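Local coordinates for cytochrome c-552/4 domain-containing protein (Ignicoccus hospitalis KIN4/I, PDB 4QO5) that is a membrane-associated cytochrome c that binds eight c-type haems and probably carries electrons between them, at the interface of chains A and B. Residues are numbered along the deposited sequence; one frame, centred on the assembly and turned at random. Chains: chain A/B, Hypothetical multiheme protein.

Contact 1: the interface of chains A and B. Residues chain A 252, 489-491; chain B 170, 236-237, 240-241.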
# COMPACT_ATOMS: atom_id res chain seq x y z
N GLU A 252 6.35 -5.41 4.48
CA GLU A 252 7.44 -4.57 5.00
C GLU A 252 8.52 -5.39 5.70
O GLU A 252 9.64 -4.91 5.87
CB GLU A 252 6.91 -3.43 5.91
CG GLU A 252 6.27 -3.88 7.22
CD GLU A 252 6.21 -2.77 8.28
OE1 GLU A 252 7.10 -1.88 8.28
OE2 GLU A 252 5.30 -2.80 9.14
N GLN A 489 7.33 -3.22 11.08
CA GLN A 489 8.00 -2.07 11.66
C GLN A 489 7.01 -0.92 11.79
O GLN A 489 6.62 -0.54 12.89
CB GLN A 489 9.21 -1.67 10.81
CG GLN A 489 10.38 -2.67 10.86
CD GLN A 489 10.28 -3.76 9.79
OE1 GLN A 489 9.51 -3.65 8.84
NE2 GLN A 489 11.08 -4.81 9.96
N ASP A 490 6.56 -0.37 10.67
CA ASP A 490 5.67 0.79 10.77
C ASP A 490 4.24 0.43 11.20
O ASP A 490 3.56 1.26 11.79
CB ASP A 490 5.71 1.68 9.53
CG ASP A 490 5.70 3.17 9.88
OD1 ASP A 490 5.79 3.52 11.09
OD2 ASP A 490 5.67 4.00 8.95
N TRP A 491 3.81 -0.81 10.96
CA TRP A 491 2.49 -1.22 11.45
C TRP A 491 2.45 -1.30 12.98
O TRP A 491 1.39 -1.25 13.58
CB TRP A 491 1.99 -2.51 10.78
CG TRP A 491 0.99 -2.17 9.73
CD1 TRP A 491 -0.36 -2.12 9.88
CD2 TRP A 491 1.26 -1.73 8.41
NE1 TRP A 491 -0.95 -1.69 8.72
CE2 TRP A 491 0.03 -1.45 7.79
CE3 TRP A 491 2.44 -1.55 7.67
CZ2 TRP A 491 -0.07 -1.00 6.47
CZ3 TRP A 491 2.35 -1.11 6.37
CH2 TRP A 491 1.10 -0.84 5.78
N CYS B 170 13.61 -0.10 13.43
CA CYS B 170 14.25 0.57 12.30
C CYS B 170 15.53 1.27 12.68
O CYS B 170 16.48 1.25 11.91
CB CYS B 170 13.33 1.59 11.70
SG CYS B 170 11.86 0.70 11.12
N GLY B 236 12.02 -0.13 1.64
CA GLY B 236 10.65 -0.15 2.12
C GLY B 236 10.44 -0.91 3.43
O GLY B 236 9.34 -0.88 3.97
N GLN B 237 11.48 -1.59 3.93
CA GLN B 237 11.39 -2.17 5.27
C GLN B 237 11.14 -1.03 6.25
O GLN B 237 10.40 -1.19 7.22
CB GLN B 237 12.69 -2.92 5.65
CG GLN B 237 12.60 -3.65 7.02
CD GLN B 237 13.96 -4.06 7.60
OE1 GLN B 237 14.99 -3.96 6.95
NE2 GLN B 237 13.95 -4.55 8.84
N LEU B 240 8.62 4.06 5.01
CA LEU B 240 7.21 3.99 4.70
C LEU B 240 6.39 5.12 5.29
O LEU B 240 6.77 5.77 6.27
CB LEU B 240 6.61 2.69 5.24
CG LEU B 240 7.02 1.35 4.69
CD1 LEU B 240 6.16 0.26 5.35
CD2 LEU B 240 6.85 1.34 3.18
N ASP B 241 5.22 5.30 4.69
CA ASP B 241 4.13 6.11 5.21
C ASP B 241 3.82 5.74 6.67
O ASP B 241 3.89 4.57 7.04
CB ASP B 241 2.92 5.79 4.32
CG ASP B 241 1.65 6.48 4.77
OD1 ASP B 241 0.73 5.77 5.25
OD2 ASP B 241 1.56 7.71 4.62
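Polar groups of A:Gln489 and A:Asp490 meet the backbone of B:Gln237 and B:Asp241. As modelled, A:Gln489 OE1 lies 3.1 Å from B:Gln237 O, and A:Gln489 NE2 faces B:Gln237 NE2. Both pairs are like with like and lie well out of the A:Gln489 amide plane, so neither counts as a bond and the amide orientation stays doubtful. The carboxylate oxygen A:Asp490 OD2 lies 2.7 Å from B:Asp241 O, also two acceptors unless an unseen proton sits between them.

Apolar contact is better defined. With CG anti to its carbonyl carbon (chi1 -70°), A:Gln489 lays CB 3.6 Å from B:Cys170 SG, the second cysteine sulfur of a CXXCH motif; a bend at chi2 (90°) then brings CD within 3.6 Å of B:Gln237 CG. B:Leu240 packs its CD1 branch against A:Glu252, 3.8 Å from CB.

Glutamate suits its place because two carboxylate oxygens can accept from several backbone N-H groups. A:Glu252 OE1 uses its syn lone pair for A:Asp490 N; OE2 takes A:Gln489 N from above the carboxylate plane (64°) and A:Trp491 N at 3.1 Å. An alanine here would probably leave those N-H groups without their acceptor and loosen the start of 3-10 helix 490-492. The site sets this glutamate-braced segment against a haem-binding segment of chain B, probably contributing to subunit contact.

Contact 2: the interface of chains A and B. Residues chain A 254, 258; chain B 201, 216-217, 220, 237.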
# COMPACT_ATOMS: atom_id res chain seq x y z
N LYS A 254 11.43 -8.25 6.38
CA LYS A 254 12.53 -8.72 5.54
C LYS A 254 12.17 -9.99 4.78
O LYS A 254 12.62 -10.18 3.65
CB LYS A 254 13.82 -8.90 6.37
CG LYS A 254 14.24 -7.60 7.05
CD LYS A 254 15.58 -7.73 7.81
CE LYS A 254 16.77 -7.56 6.89
NZ LYS A 254 18.06 -7.49 7.67
N ILE A 258 12.70 -9.90 0.66
CA ILE A 258 13.50 -10.92 -0.02
C ILE A 258 12.65 -11.75 -0.99
O ILE A 258 13.09 -12.07 -2.11
CB ILE A 258 14.18 -11.85 1.02
CG1 ILE A 258 15.21 -11.06 1.83
CG2 ILE A 258 14.87 -13.00 0.34
CD1 ILE A 258 15.67 -11.81 3.08
N HIS B 201 17.78 -5.65 13.41
CA HIS B 201 18.65 -5.24 12.30
C HIS B 201 18.42 -3.80 11.87
O HIS B 201 18.47 -3.48 10.70
CB HIS B 201 18.51 -6.23 11.13
CG HIS B 201 18.70 -7.65 11.56
ND1 HIS B 201 17.67 -8.41 12.09
CD2 HIS B 201 19.81 -8.43 11.63
CE1 HIS B 201 18.13 -9.60 12.43
NE2 HIS B 201 19.42 -9.64 12.17
N THR B 216 23.27 -5.98 7.42
CA THR B 216 22.31 -6.81 6.71
C THR B 216 21.02 -6.05 6.44
O THR B 216 20.09 -6.59 5.84
CB THR B 216 21.98 -8.07 7.52
OG1 THR B 216 21.68 -7.67 8.86
CG2 THR B 216 23.21 -8.99 7.53
N ALA B 217 20.94 -4.81 6.90
CA ALA B 217 19.91 -3.96 6.34
C ALA B 217 20.32 -3.76 4.87
O ALA B 217 21.52 -3.76 4.56
CB ALA B 217 19.83 -2.65 7.09
N PRO B 220 20.30 -8.25 2.87
CA PRO B 220 20.20 -9.22 3.98
C PRO B 220 21.15 -10.38 3.84
O PRO B 220 21.57 -10.73 2.73
CB PRO B 220 18.76 -9.75 3.89
CG PRO B 220 18.03 -8.83 2.98
CD PRO B 220 19.04 -8.12 2.11
N GLN B 237 11.48 -1.59 3.93
CA GLN B 237 11.39 -2.17 5.27
C GLN B 237 11.14 -1.03 6.25
O GLN B 237 10.40 -1.19 7.22
CB GLN B 237 12.69 -2.92 5.65
CG GLN B 237 12.60 -3.65 7.02
CD GLN B 237 13.96 -4.06 7.60
OE1 GLN B 237 14.99 -3.96 6.95
NE2 GLN B 237 13.95 -4.55 8.84
O HOH W 1 17.23 -4.78 8.52
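A:Lys254 reaches into chain B in a mainly polar interface that appears to join two subunits of the deposited assembly beside two haem-binding CXXCH motifs of chain B. B:Thr216 and B:Ala217 are the middle residues of one such motif, and B:Gln237 belongs to another. A lysine suits the place because its long chain can carry an ammonium group past one motif to the next. Its CG lies over the amide face of B:Gln237, 3.6 Å from the amide carbon CD, and a bend at chi3 (83°) then turns the tip towards B:Thr216. There A:Lys254 NZ donates to B:Thr216 O at 2.9 Å, approaching over the carbonyl face, 67° from its plane. A water also meets the ammonium group, 3.0 Å from A:Lys254 NZ. The same water lies 2.8 Å from the backbone oxygen B:His201 O and 2.9 Å from B:Gln237 OE1. A methionine in place of A:Lys254 would probably leave B:Thr216 O without its cross-chain donor and the water less firmly held. One helical turn on, A:Ile258 meets the rigid ring of B:Pro220, the two side chains lying alongside and pointing opposite ways. A:Ile258 CG1 lies 3.8 Å from B:Pro220 CG, an apolar border to the polar cluster.

Contact 3: the interface of chains A and B. Residues chain A 412-414; chain B 181, 192-193.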
# COMPACT_ATOMS: atom_id res chain seq x y z
N ASN A 412 18.43 -20.06 14.18
CA ASN A 412 18.57 -20.83 15.42
C ASN A 412 17.32 -20.70 16.29
O ASN A 412 16.51 -19.77 16.14
CB ASN A 412 19.84 -20.45 16.19
CG ASN A 412 19.72 -19.13 16.94
OD1 ASN A 412 19.19 -19.08 18.05
ND2 ASN A 412 20.25 -18.06 16.36
N THR A 413 17.14 -21.67 17.19
CA THR A 413 15.93 -21.76 17.99
C THR A 413 15.75 -20.60 18.97
O THR A 413 14.63 -20.15 19.20
CB THR A 413 15.90 -23.10 18.77
OG1 THR A 413 15.78 -24.17 17.83
CG2 THR A 413 14.71 -23.15 19.73
N GLU A 414 16.85 -20.13 19.56
CA GLU A 414 16.76 -19.05 20.54
C GLU A 414 16.32 -17.73 19.89
O GLU A 414 15.58 -16.93 20.48
CB GLU A 414 18.10 -18.90 21.27
CG GLU A 414 18.20 -17.66 22.13
CD GLU A 414 17.17 -17.62 23.26
OE1 GLU A 414 16.62 -18.67 23.63
OE2 GLU A 414 16.92 -16.51 23.78
N VAL B 181 22.11 -20.52 26.67
CA VAL B 181 21.07 -21.52 26.94
C VAL B 181 21.44 -22.85 26.30
O VAL B 181 21.83 -22.91 25.13
CB VAL B 181 19.68 -21.04 26.46
CG1 VAL B 181 19.73 -20.50 25.04
CG2 VAL B 181 18.65 -22.16 26.58
N LEU B 192 23.56 -22.09 23.00
CA LEU B 192 23.31 -20.90 22.19
C LEU B 192 23.50 -19.66 23.05
O LEU B 192 23.38 -19.71 24.27
CB LEU B 192 21.87 -20.91 21.66
CG LEU B 192 21.49 -22.10 20.78
CD1 LEU B 192 20.04 -21.95 20.29
CD2 LEU B 192 22.45 -22.20 19.60
N VAL B 193 23.81 -18.54 22.40
CA VAL B 193 23.97 -17.29 23.13
C VAL B 193 22.60 -16.72 23.50
O VAL B 193 21.68 -16.71 22.69
CB VAL B 193 24.73 -16.24 22.30
CG1 VAL B 193 24.87 -14.95 23.08
CG2 VAL B 193 26.10 -16.78 21.89
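A:Glu414 in the first turn of helix 413-447 meets B:Leu192 and B:Val193 in the extended backbone of strand 188-196, so a helix start is set against a strand. B:Leu192 makes the apolar advance. Its chain is stretched (chi2 -179°), which carries CD1 forward to 3.7 Å from A:Glu414 CB. The same methyl lies 3.7 Å from the backbone A:Glu414 N and 3.7 Å from the side-chain amide oxygen A:Asn412 OD1; A:Asn412 and B:Leu192 lie alongside and point opposite ways. A leucine suits this place because a flexible branch can settle among carbon and polar atoms without asking for a bond.

A:Glu414 sends CG anti to its backbone N (chi1 170°), then bends at chi2; its methylenes face strand 188-196 while OE1 reaches B:Val181 of strand 176-185. CG lies 3.7 Å from B:Val193 O, and OE1 is 3.9 Å from the methyl B:Val181 CG1. An acidic residue may be mildly favoured by the nearby helix start; its methylenes provide the packing. These are van der Waals contacts, without polar pairing between the chains.

In the fold, the start of the long helix, just after a CXXCH haem motif, rests on the paired strands 176-185 and 188-196 of chain B.

Contact 4: the interface of chains A and B. Residues chain A 429, 432-433, 436, 498, 502; chain B 147-149, 162.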
# COMPACT_ATOMS: atom_id res chain seq x y z
N GLU A 429 1.01 -5.85 26.93
CA GLU A 429 0.93 -4.39 26.89
C GLU A 429 -0.29 -3.89 26.10
O GLU A 429 -1.00 -2.99 26.55
CB GLU A 429 2.24 -3.79 26.38
CG GLU A 429 3.35 -4.01 27.41
CD GLU A 429 4.73 -3.59 26.95
OE1 GLU A 429 4.86 -3.14 25.79
OE2 GLU A 429 5.68 -3.72 27.76
N LYS A 432 -3.38 -4.27 28.13
CA LYS A 432 -3.54 -3.25 29.18
C LYS A 432 -4.03 -1.92 28.57
O LYS A 432 -4.81 -1.20 29.18
CB LYS A 432 -2.23 -3.02 29.95
CG LYS A 432 -1.85 -4.16 30.91
CD LYS A 432 -2.80 -4.22 32.09
CE LYS A 432 -2.29 -5.17 33.17
NZ LYS A 432 -1.99 -6.52 32.63
N ALA A 433 -3.53 -1.59 27.39
CA ALA A 433 -3.97 -0.36 26.71
C ALA A 433 -5.46 -0.45 26.37
O ALA A 433 -6.20 0.52 26.50
CB ALA A 433 -3.14 -0.10 25.45
N LYS A 436 -7.53 0.17 29.32
CA LYS A 436 -7.56 1.60 29.60
C LYS A 436 -8.64 2.30 28.76
O LYS A 436 -9.41 3.10 29.28
CB LYS A 436 -6.19 2.23 29.35
CG LYS A 436 -6.10 3.70 29.80
CD LYS A 436 -4.70 4.25 29.59
CE LYS A 436 -4.61 5.70 30.03
NZ LYS A 436 -4.57 5.85 31.51
N TRP A 498 1.75 1.66 17.93
CA TRP A 498 1.83 2.29 19.25
C TRP A 498 1.48 3.76 19.25
O TRP A 498 0.80 4.24 20.16
CB TRP A 498 3.20 2.06 19.92
CG TRP A 498 3.24 0.75 20.64
CD1 TRP A 498 3.98 -0.35 20.31
CD2 TRP A 498 2.47 0.39 21.78
NE1 TRP A 498 3.73 -1.37 21.19
CE2 TRP A 498 2.80 -0.94 22.10
CE3 TRP A 498 1.53 1.06 22.57
CZ2 TRP A 498 2.21 -1.62 23.18
CZ3 TRP A 498 0.95 0.38 23.64
CH2 TRP A 498 1.30 -0.94 23.93
N THR A 502 -1.65 5.19 21.49
CA THR A 502 -1.52 6.21 22.53
C THR A 502 -2.23 7.51 22.13
O THR A 502 -2.76 8.23 22.99
CB THR A 502 -0.03 6.47 22.89
OG1 THR A 502 0.71 6.76 21.71
CG2 THR A 502 0.57 5.22 23.58
N THR B 147 4.94 5.39 23.11
CA THR B 147 5.06 3.95 23.34
C THR B 147 4.88 3.54 24.79
O THR B 147 5.10 2.39 25.15
CB THR B 147 6.45 3.45 22.91
OG1 THR B 147 7.45 4.16 23.67
CG2 THR B 147 6.67 3.70 21.42
N MET B 148 4.48 4.49 25.64
CA MET B 148 4.29 4.20 27.05
C MET B 148 3.00 4.82 27.52
O MET B 148 2.55 5.83 26.98
CB MET B 148 5.47 4.74 27.88
CG MET B 148 6.82 4.14 27.49
SD MET B 148 8.25 4.94 28.26
CE MET B 148 8.20 4.24 29.89
N PHE B 149 2.37 4.20 28.51
CA PHE B 149 1.17 4.75 29.12
C PHE B 149 1.08 4.23 30.53
O PHE B 149 1.80 3.30 30.91
CB PHE B 149 -0.08 4.35 28.32
CG PHE B 149 -0.31 2.86 28.28
CD1 PHE B 149 -1.17 2.25 29.17
CD2 PHE B 149 0.36 2.08 27.35
CE1 PHE B 149 -1.36 0.89 29.14
CE2 PHE B 149 0.16 0.71 27.31
CZ PHE B 149 -0.68 0.12 28.20
N SER B 162 7.73 -2.35 24.15
CA SER B 162 7.04 -1.55 23.12
C SER B 162 7.98 -0.81 22.18
O SER B 162 7.71 -0.68 20.99
CB SER B 162 6.06 -0.57 23.77
OG SER B 162 6.75 0.35 24.60
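B:Phe149 lays one side of its ring over the groove between helices 413-447 and 498-520 of chain A, and here the packing is tight. Its tip, CZ, lies 3.4 Å from the backbone A:Ala433 N; the small methyl of A:Ala433 lets the aromatic ring come this close to the helix. Next to it, towards helix 498-520, the benzene part of A:Trp498 meets the ring, CZ3 at 3.8 Å from B:Phe149 CE2, with the two side chains at about a right angle. The phenylalanine is placed by a chi1 of 62°, which holds CG between its backbone N and carbonyl carbon. A broad indole suits its place too: B:Ser162 CB rests over the face of its five-membered ring, 3.8 Å from the ring centroid. B:Ser162 is steadied by its hydroxyl OG, which donates to B:Thr147 O at 2.7 Å.

The rim is looser. A:Lys432 offers CB to the edge of the phenylalanine ring, in its plane, and A:Lys436 passes with CD 4.1 Å from B:Phe149 CD1; both use hydrocarbon parts. A:Glu429 OE1 stands 3.4 Å from B:Ser162 N, beyond bonding reach, although its charge may suit the start of helix 162-165. A:Thr502 OG1 turns back to its own chain and donates to A:Trp498 O at 3.0 Å, while its methyl CG2 faces B:Met148 O.

Contacts 1 and 2 are neighbours, their C-alpha centres about 11 Å apart, and B:Gln237 serves both, so the two form one continuous patch beside CXXCH motifs. Contact 3 lies about 21 Å from contact 2, and contact 4 about 20 Å from contact 1. The ends of the series, contacts 3 and 4, stand about 29 Å apart yet share helix 413-447 of chain A, which meets chain B both at its start and farther along. Contacts 1, 2 and 3 all lie near haem-binding segments. Polar contacts in the middle are thus flanked by mostly apolar ones, which would resist rocking of the subunits if the deposited three-chain assembly is the biological one.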